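Local structure of hypothetical protein Atu3615 (Agrobacterium tumefaciens str. C58, 1ZNP) at residues A[77-82]-A[102-107]; A[54-59]-A[107-112]; A[71-76]-A[87-92]. The protein is of unknown function, but belongs to the cupin superfamily (DUF985) and folds as a small beta-rich domain that pairs with a second copy of itself. All coordinates share one frame; numbering follows the deposited sequence.

Contact 1. Residues A[77-82]-A[102-107]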
loop_
_atom_site.group_PDB
_atom_site.type_symbol
_atom_site.label_atom_id
_atom_site.label_comp_id
_atom_site.label_asym_id
_atom_site.label_seq_id
_atom_site.Cartn_x
_atom_site.Cartn_y
_atom_site.Cartn_z
ATOM N N LEU A 77 5.142 1.319 5.806
ATOM C CA LEU A 77 5.154 2.733 6.154
ATOM C C LEU A 77 4.271 3.017 7.359
ATOM O O LEU A 77 3.177 2.466 7.485
ATOM C CB LEU A 77 4.653 3.591 4.987
ATOM C CG LEU A 77 5.263 3.419 3.599
ATOM C CD1 LEU A 77 4.972 4.688 2.789
ATOM C CD2 LEU A 77 6.774 3.177 3.705
ATOM N N SER A 78 4.748 3.894 8.233
ATOM C CA SER A 78 4.008 4.280 9.422
ATOM C C SER A 78 4.295 5.744 9.686
ATOM O O SER A 78 5.345 6.094 10.229
ATOM C CB SER A 78 4.440 3.434 10.614
ATOM O OG SER A 78 3.692 3.802 11.760
ATOM N N GLN A 79 3.357 6.599 9.299
ATOM C CA GLN A 79 3.527 8.035 9.452
ATOM C C GLN A 79 3.553 8.502 10.889
ATOM O O GLN A 79 4.486 9.185 11.300
ATOM C CB GLN A 79 2.427 8.787 8.703
ATOM C CG GLN A 79 2.665 10.288 8.594
ATOM C CD GLN A 79 3.976 10.622 7.885
ATOM O OE1 GLN A 79 4.156 10.300 6.713
ATOM N NE2 GLN A 79 4.902 11.263 8.604
ATOM N N ASP A 80 2.545 8.118 11.660
ATOM C CA ASP A 80 2.442 8.545 13.053
ATOM C C ASP A 80 3.051 7.578 14.064
ATOM O O ASP A 80 3.074 7.863 15.260
ATOM C CB ASP A 80 0.969 8.788 13.407
ATOM C CG ASP A 80 0.179 7.492 13.587
ATOM O OD1 ASP A 80 0.643 6.417 13.143
ATOM O OD2 ASP A 80 -0.923 7.563 14.172
ATOM N N GLY A 81 3.530 6.434 13.587
ATOM C CA GLY A 81 4.122 5.462 14.488
ATOM C C GLY A 81 3.120 4.450 15.018
ATOM O O GLY A 81 3.456 3.623 15.867
ATOM N N ARG A 82 1.884 4.513 14.532
ATOM C CA ARG A 82 0.860 3.573 14.969
ATOM C C ARG A 82 0.189 2.952 13.749
ATOM O O ARG A 82 0.226 1.740 13.571
ATOM C CB ARG A 82 -0.163 4.285 15.851
ATOM C CG ARG A 82 -1.136 3.348 16.566
ATOM C CD ARG A 82 -0.405 2.237 17.332
ATOM N NE ARG A 82 -1.210 1.653 18.404
ATOM C CZ ARG A 82 -1.497 2.268 19.552
ATOM N NH1 ARG A 82 -1.041 3.496 19.784
ATOM N NH2 ARG A 82 -2.241 1.654 20.473
ATOM N N ILE A 102 6.078 6.073 -2.854
ATOM C CA ILE A 102 6.461 7.305 -2.196
ATOM C C ILE A 102 6.359 7.326 -0.688
ATOM O O ILE A 102 5.267 7.415 -0.146
ATOM C CB ILE A 102 5.605 8.482 -2.696
ATOM C CG1 ILE A 102 5.823 8.685 -4.190
ATOM C CG2 ILE A 102 5.943 9.737 -1.928
ATOM C CD1 ILE A 102 5.143 7.636 -5.011
ATOM N N VAL A 103 7.498 7.280 -0.006
ATOM C CA VAL A 103 7.468 7.346 1.435
ATOM C C VAL A 103 7.488 8.833 1.782
ATOM O O VAL A 103 8.473 9.529 1.524
ATOM C CB VAL A 103 8.697 6.661 2.073
ATOM C CG1 VAL A 103 8.559 6.669 3.598
ATOM C CG2 VAL A 103 8.837 5.236 1.541
ATOM N N PRO A 104 6.388 9.350 2.340
ATOM C CA PRO A 104 6.350 10.767 2.695
ATOM C C PRO A 104 7.413 11.104 3.748
ATOM O O PRO A 104 7.957 10.213 4.398
ATOM C CB PRO A 104 4.913 10.962 3.187
ATOM C CG PRO A 104 4.553 9.633 3.719
ATOM C CD PRO A 104 5.127 8.683 2.702
ATOM N N ALA A 105 7.704 12.391 3.897
ATOM C CA ALA A 105 8.713 12.865 4.838
ATOM C C ALA A 105 8.406 12.579 6.306
ATOM O O ALA A 105 7.261 12.653 6.749
ATOM C CB ALA A 105 8.946 14.355 4.638
ATOM N N ASN A 106 9.462 12.253 7.044
ATOM C CA ASN A 106 9.392 11.937 8.460
ATOM C C ASN A 106 8.491 10.755 8.786
ATOM O O ASN A 106 8.069 10.596 9.925
ATOM C CB ASN A 106 8.929 13.147 9.267
ATOM C CG ASN A 106 9.238 13.006 10.747
ATOM O OD1 ASN A 106 8.528 13.538 11.595
ATOM N ND2 ASN A 106 10.310 12.293 11.061
ATOM N N CYS A 107 8.197 9.922 7.792
ATOM C CA CYS A 107 7.363 8.748 8.025
ATOM C C CYS A 107 8.238 7.522 8.268
ATOM O O CYS A 107 9.196 7.285 7.537
ATOM C CB CYS A 107 6.472 8.494 6.813
ATOM S SG CYS A 107 5.629 6.898 6.856
#
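The flat side-chain amide of Q79 is laid against the 104-107 turn: C107 CB stands to one side of its plane, 3.5 Å from Q79 CD, while P104 CG lies close to that plane beyond OE1. Past the other branch is the A105 carbonyl, which takes a weak hydrogen bond from Q79 NE2 to A105 O (3.3 Å). The chain of Q79 bends at chi2 (59°), which swings CD back over the turn.

The turn is of type II. N106, its third residue, has positive phi, a conformation asparagine tolerates well, and the loop is closed by a weak bond from C107 N to P104 O. C107 has SG anti to its backbone N (chi1 169°), and the sulfur rests on the peptide after S78, 3.3 Å from S78 C.

Deeper in, near the ends of strands 73-78 and 97-103, which strand 85-89 separates in the sheet, L77 supplies a branched end that fits two neighbours: CD2 meets V103 CG2 at 3.6 Å and CD1 meets P104 CD at 4.0 Å. Strand 63-68 backs V103 through W65.

The chemistry is thus graded: leucine, valine and cysteine seal the buried end, whereas a long polar glutamine suits the solvent-facing side of the turn, where its amide makes a weak bond to the backbone.

Contact 2. Residues A[54-59]-A[107-112]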
loop_
_atom_site.group_PDB
_atom_site.type_symbol
_atom_site.label_atom_id
_atom_site.label_comp_id
_atom_site.label_asym_id
_atom_site.label_seq_id
_atom_site.Cartn_x
_atom_site.Cartn_y
_atom_site.Cartn_z
ATOM N N HIS A 54 15.867 -2.233 8.538
ATOM C CA HIS A 54 15.230 -1.914 9.812
ATOM C C HIS A 54 14.460 -0.599 9.799
ATOM O O HIS A 54 14.672 0.239 8.925
ATOM C CB HIS A 54 16.280 -1.901 10.926
ATOM C CG HIS A 54 16.879 -3.246 11.204
ATOM N ND1 HIS A 54 17.522 -3.991 10.238
ATOM C CD2 HIS A 54 16.909 -3.994 12.335
ATOM C CE1 HIS A 54 17.919 -5.138 10.759
ATOM N NE2 HIS A 54 17.560 -5.165 12.031
ATOM N N TRP A 55 13.559 -0.439 10.770
ATOM C CA TRP A 55 12.733 0.760 10.903
ATOM C C TRP A 55 13.563 2.029 11.062
ATOM O O TRP A 55 14.440 2.108 11.926
ATOM C CB TRP A 55 11.794 0.655 12.108
ATOM C CG TRP A 55 10.622 -0.271 11.949
ATOM C CD1 TRP A 55 10.440 -1.463 12.581
ATOM C CD2 TRP A 55 9.430 -0.045 11.171
ATOM N NE1 TRP A 55 9.209 -1.993 12.259
ATOM C CE2 TRP A 55 8.568 -1.148 11.394
ATOM C CE3 TRP A 55 9.005 0.980 10.311
ATOM C CZ2 TRP A 55 7.312 -1.256 10.793
ATOM C CZ3 TRP A 55 7.744 0.873 9.708
ATOM C CH2 TRP A 55 6.916 -0.243 9.956
ATOM N N HIS A 56 13.263 3.028 10.238
ATOM C CA HIS A 56 13.977 4.296 10.276
ATOM C C HIS A 56 13.149 5.332 9.539
ATOM O O HIS A 56 12.128 5.005 8.923
ATOM C CB HIS A 56 15.320 4.166 9.562
ATOM C CG HIS A 56 15.185 3.843 8.107
ATOM N ND1 HIS A 56 14.793 2.602 7.653
ATOM C CD2 HIS A 56 15.321 4.621 7.005
ATOM C CE1 HIS A 56 14.693 2.628 6.337
ATOM N NE2 HIS A 56 15.007 3.841 5.919
ATOM N N ARG A 57 13.599 6.580 9.592
ATOM C CA ARG A 57 12.907 7.643 8.891
ATOM C C ARG A 57 13.857 8.774 8.500
ATOM O O ARG A 57 14.892 8.990 9.143
ATOM C CB ARG A 57 11.745 8.193 9.738
ATOM C CG ARG A 57 12.166 8.966 10.964
ATOM C CD ARG A 57 10.996 9.227 11.912
ATOM N NE ARG A 57 11.496 9.488 13.264
ATOM C CZ ARG A 57 12.051 10.631 13.670
ATOM N NH1 ARG A 57 12.181 11.664 12.851
ATOM N NH2 ARG A 57 12.517 10.726 14.901
ATOM N N VAL A 58 13.503 9.454 7.409
ATOM C CA VAL A 58 14.245 10.590 6.908
ATOM C C VAL A 58 13.347 11.734 7.364
ATOM O O VAL A 58 12.251 11.927 6.835
ATOM C CB VAL A 58 14.356 10.533 5.379
ATOM C CG1 VAL A 58 15.186 11.685 4.876
ATOM C CG2 VAL A 58 14.976 9.198 4.956
ATOM N N THR A 59 13.818 12.474 8.364
ATOM C CA THR A 59 13.048 13.548 8.983
ATOM C C THR A 59 12.528 14.703 8.156
ATOM O O THR A 59 11.418 15.172 8.392
ATOM C CB THR A 59 13.819 14.184 10.173
ATOM O OG1 THR A 59 14.972 14.882 9.684
ATOM C CG2 THR A 59 14.258 13.115 11.170
ATOM N N CYS A 107 8.197 9.922 7.792
ATOM C CA CYS A 107 7.363 8.748 8.025
ATOM C C CYS A 107 8.238 7.522 8.268
ATOM O O CYS A 107 9.196 7.285 7.537
ATOM C CB CYS A 107 6.472 8.494 6.813
ATOM S SG CYS A 107 5.629 6.898 6.856
ATOM N N TRP A 108 7.915 6.740 9.289
ATOM C CA TRP A 108 8.688 5.542 9.580
ATOM C C TRP A 108 8.625 4.559 8.410
ATOM O O TRP A 108 7.577 4.409 7.769
ATOM C CB TRP A 108 8.167 4.858 10.851
ATOM C CG TRP A 108 8.515 5.569 12.133
ATOM C CD1 TRP A 108 7.679 6.317 12.911
ATOM C CD2 TRP A 108 9.794 5.606 12.770
ATOM N NE1 TRP A 108 8.358 6.816 13.994
ATOM C CE2 TRP A 108 9.659 6.395 13.930
ATOM C CE3 TRP A 108 11.044 5.047 12.472
ATOM C CZ2 TRP A 108 10.729 6.642 14.798
ATOM C CZ3 TRP A 108 12.109 5.290 13.334
ATOM C CH2 TRP A 108 11.942 6.082 14.486
ATOM N N GLN A 109 9.739 3.880 8.144
ATOM C CA GLN A 109 9.798 2.921 7.050
ATOM C C GLN A 109 10.747 1.749 7.279
ATOM O O GLN A 109 11.799 1.895 7.890
ATOM C CB GLN A 109 10.194 3.638 5.759
ATOM C CG GLN A 109 11.556 4.294 5.809
ATOM C CD GLN A 109 11.961 4.896 4.479
ATOM O OE1 GLN A 109 11.983 4.208 3.454
ATOM N NE2 GLN A 109 12.290 6.184 4.487
ATOM N N SER A 110 10.350 0.576 6.786
ATOM C CA SER A 110 11.163 -0.633 6.900
ATOM C C SER A 110 10.798 -1.517 5.721
ATOM O O SER A 110 9.716 -1.386 5.157
ATOM C CB SER A 110 10.888 -1.372 8.213
ATOM O OG SER A 110 9.539 -1.769 8.311
ATOM N N ALA A 111 11.700 -2.409 5.336
ATOM C CA ALA A 111 11.433 -3.267 4.207
ATOM C C ALA A 111 12.186 -4.586 4.283
ATOM O O ALA A 111 13.084 -4.763 5.098
ATOM C CB ALA A 111 11.789 -2.533 2.920
ATOM N N GLU A 112 11.794 -5.521 3.431
ATOM C CA GLU A 112 12.437 -6.820 3.370
ATOM C C GLU A 112 12.210 -7.396 1.978
ATOM O O GLU A 112 11.184 -7.137 1.347
ATOM C CB GLU A 112 11.863 -7.761 4.438
ATOM C CG GLU A 112 10.373 -7.972 4.323
ATOM C CD GLU A 112 9.558 -7.251 5.404
ATOM O OE1 GLU A 112 8.320 -7.473 5.436
ATOM O OE2 GLU A 112 10.138 -6.480 6.212
HETATM O O HOH W 1 11.345 8.418 6.066
#
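Two backbone hydrogen bonds tie H56 to Q109, from H56 N to Q109 O (3.0 Å) and from Q109 N to H56 O (2.8 Å), an antiparallel hydrogen-bonded pair. It attaches the short strand 56-58 to strand 108-113 of this cupin domain, just after the chain turns a corner at W55. The H56 ring also reaches back across that corner: ND1 donates to H54 O at 2.7 Å, with the carbonyl oxygen nearly in the ring plane, a bond that fixes how the imidazole is turned.

A water next to the pair accepts hydrogen bonds from V58 N and Q109 NE2 and donates one to C107 O, filling in where the strands separate. Q109 suits this buried place because its amide has more to bind: OE1 accepts from W65 NE1, and NE2 also reaches E63 OE1. Its CG stands over one face of the H56 ring, 3.7 Å from the centroid, and imidazole and amide planes are only 15° apart.

On the other side of the strands, large flat rings cover small or slender groups. S110 is small enough to lie against one face of the W55 indole, and its OG, in the crowded position between N and the carbonyl carbon (chi1 60°), sits 3.1 Å from the ring plane, over the centre. W140 meets both W55 and W108. R57 lays CD over the six-membered ring of W108, 3.8 Å from its centroid, and NE over the same face, 3.3 Å from W108 CZ2, with the guanidinium plane turned 84° to the ring.

Contact 3. Residues A[71-76]-A[87-92]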
loop_
_atom_site.group_PDB
_atom_site.type_symbol
_atom_site.label_atom_id
_atom_site.label_comp_id
_atom_site.label_asym_id
_atom_site.label_seq_id
_atom_site.Cartn_x
_atom_site.Cartn_y
_atom_site.Cartn_z
ATOM N N ALA A 71 13.497 -10.196 -6.653
ATOM C CA ALA A 71 12.158 -10.455 -6.151
ATOM C C ALA A 71 11.509 -9.167 -5.666
ATOM O O ALA A 71 12.193 -8.173 -5.423
ATOM C CB ALA A 71 12.227 -11.473 -4.988
ATOM N N PRO A 72 10.176 -9.159 -5.535
ATOM C CA PRO A 72 9.562 -7.917 -5.057
ATOM C C PRO A 72 9.934 -7.678 -3.606
ATOM O O PRO A 72 10.572 -8.517 -2.971
ATOM C CB PRO A 72 8.066 -8.165 -5.247
ATOM C CG PRO A 72 7.948 -9.671 -5.180
ATOM C CD PRO A 72 9.150 -10.124 -5.970
ATOM N N ILE A 73 9.532 -6.532 -3.081
ATOM C CA ILE A 73 9.826 -6.185 -1.706
ATOM C C ILE A 73 8.560 -5.810 -0.956
ATOM O O ILE A 73 7.570 -5.385 -1.547
ATOM C CB ILE A 73 10.828 -4.984 -1.640
ATOM C CG1 ILE A 73 12.252 -5.500 -1.426
ATOM C CG2 ILE A 73 10.418 -3.987 -0.547
ATOM C CD1 ILE A 73 13.298 -4.404 -1.356
ATOM N N ALA A 74 8.594 -5.997 0.358
ATOM C CA ALA A 74 7.475 -5.604 1.188
ATOM C C ALA A 74 7.973 -4.330 1.874
ATOM O O ALA A 74 8.930 -4.361 2.657
ATOM C CB ALA A 74 7.171 -6.663 2.191
ATOM N N LEU A 75 7.344 -3.208 1.534
ATOM C CA LEU A 75 7.696 -1.906 2.089
ATOM C C LEU A 75 6.611 -1.513 3.084
ATOM O O LEU A 75 5.428 -1.481 2.745
ATOM C CB LEU A 75 7.797 -0.873 0.968
ATOM C CG LEU A 75 8.398 0.481 1.334
ATOM C CD1 LEU A 75 9.818 0.318 1.801
ATOM C CD2 LEU A 75 8.375 1.378 0.122
ATOM N N HIS A 76 7.022 -1.229 4.316
ATOM C CA HIS A 76 6.103 -0.867 5.383
ATOM C C HIS A 76 6.259 0.597 5.759
ATOM O O HIS A 76 7.373 1.061 5.996
ATOM C CB HIS A 76 6.376 -1.750 6.595
ATOM C CG HIS A 76 6.475 -3.211 6.266
ATOM N ND1 HIS A 76 5.380 -3.978 5.919
ATOM C CD2 HIS A 76 7.546 -4.040 6.211
ATOM C CE1 HIS A 76 5.774 -5.214 5.667
ATOM N NE2 HIS A 76 7.080 -5.279 5.836
ATOM N N PHE A 87 3.116 -1.967 1.194
ATOM C CA PHE A 87 3.016 -2.009 -0.253
ATOM C C PHE A 87 4.000 -3.018 -0.807
ATOM O O PHE A 87 5.115 -3.146 -0.315
ATOM C CB PHE A 87 3.313 -0.621 -0.834
ATOM C CG PHE A 87 2.473 0.468 -0.239
ATOM C CD1 PHE A 87 1.103 0.537 -0.508
ATOM C CD2 PHE A 87 3.035 1.405 0.623
ATOM C CE1 PHE A 87 0.306 1.527 0.076
ATOM C CE2 PHE A 87 2.247 2.397 1.210
ATOM C CZ PHE A 87 0.882 2.458 0.935
ATOM N N THR A 88 3.574 -3.759 -1.816
ATOM C CA THR A 88 4.456 -4.716 -2.443
ATOM C C THR A 88 5.116 -3.956 -3.589
ATOM O O THR A 88 4.468 -3.570 -4.560
ATOM C CB THR A 88 3.683 -5.943 -2.968
ATOM O OG1 THR A 88 3.094 -6.633 -1.856
ATOM C CG2 THR A 88 4.625 -6.911 -3.662
ATOM N N LEU A 89 6.406 -3.708 -3.431
ATOM C CA LEU A 89 7.193 -2.990 -4.418
ATOM C C LEU A 89 7.739 -4.004 -5.399
ATOM O O LEU A 89 8.501 -4.881 -5.015
ATOM C CB LEU A 89 8.356 -2.282 -3.729
ATOM C CG LEU A 89 9.332 -1.542 -4.642
ATOM C CD1 LEU A 89 8.643 -0.341 -5.264
ATOM C CD2 LEU A 89 10.548 -1.119 -3.835
ATOM N N GLY A 90 7.347 -3.883 -6.663
ATOM C CA GLY A 90 7.806 -4.819 -7.668
ATOM C C GLY A 90 7.258 -4.489 -9.037
ATOM O O GLY A 90 6.537 -3.509 -9.195
ATOM N N PRO A 91 7.571 -5.305 -10.051
ATOM C CA PRO A 91 7.092 -5.063 -11.407
ATOM C C PRO A 91 5.767 -5.719 -11.809
ATOM O O PRO A 91 5.210 -5.369 -12.842
ATOM C CB PRO A 91 8.250 -5.571 -12.253
ATOM C CG PRO A 91 8.659 -6.800 -11.499
ATOM C CD PRO A 91 8.627 -6.340 -10.044
ATOM N N ALA A 92 5.273 -6.671 -11.019
ATOM C CA ALA A 92 4.018 -7.360 -11.348
ATOM C C ALA A 92 2.808 -6.445 -11.131
ATOM O O ALA A 92 1.982 -6.644 -10.238
ATOM C CB ALA A 92 3.887 -8.636 -10.511
#
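I73 lies beside L89, the two side chains pointing the same way, with I73 CG2 4.2 Å from L89 CB. Two pairs further along, L75 and F87 extend the same face. Aliphatic side chains suit I73, L75 and L89, because these three turn inward: I73 reaches V120, L75 reaches V101, and both leucines pack on W65.

Four backbone hydrogen bonds hold the strands together. Around the first pair, I73 N reaches L89 O at 2.7 Å and L89 N reaches I73 O at 2.8 Å; around the L75-F87 pair, L75 N to F87 O is almost straight (173°) and F87 N to L75 O completes the ring. Between them A74 faces T88 in a non-hydrogen-bonded pair, where T88 CA adds a C-H contact to I73 O.

A74 and T88 occupy the reverse face, which meets the second subunit. The small alanine lies against G96 of that chain, and T88 OG1 makes a weak hydrogen bond to the carbonyl of the same glycine. F87, although on the face of I73 and L89, also reaches the second subunit, meeting its F87 with the rings inclined at about 55°.

At the end of the ladder, P72 CB touches T88 CG2 at 4.0 Å and stands 4.1 Å from G90 CA, on the side where a beta carbon would project. Glycine, here almost fully extended, therefore suits the spot. The whole is an antiparallel beta hairpin of a cupin fold, strands 73-78 and 85-89, with I73, L75 and L89 in the core and A74, T88 and F87 at the dimer interface.

How the contacts relate
Along the chain the segments come as 54-59, 71-76, 77-82, 87-92, 102-107 and 107-112, so contact 2 spans the other two, while those of contacts 1 and 3 interleave. Contacts 1 and 2 have centres about 8 Å apart and share C107; contact 3 is centred about 17 Å from contact 1 and 15 Å from contact 2. Strand 73-78 unites them: it gives its first part to contact 3 and its end to contact 1, and it neighbours strand 108-113 of contact 2, with S110 O close to H76 N and S78 O to W108 N. One sheet runs from the dimer interface to its edge strand 108-113, to which contact 2 joins strand 56-58 of a second, small sheet.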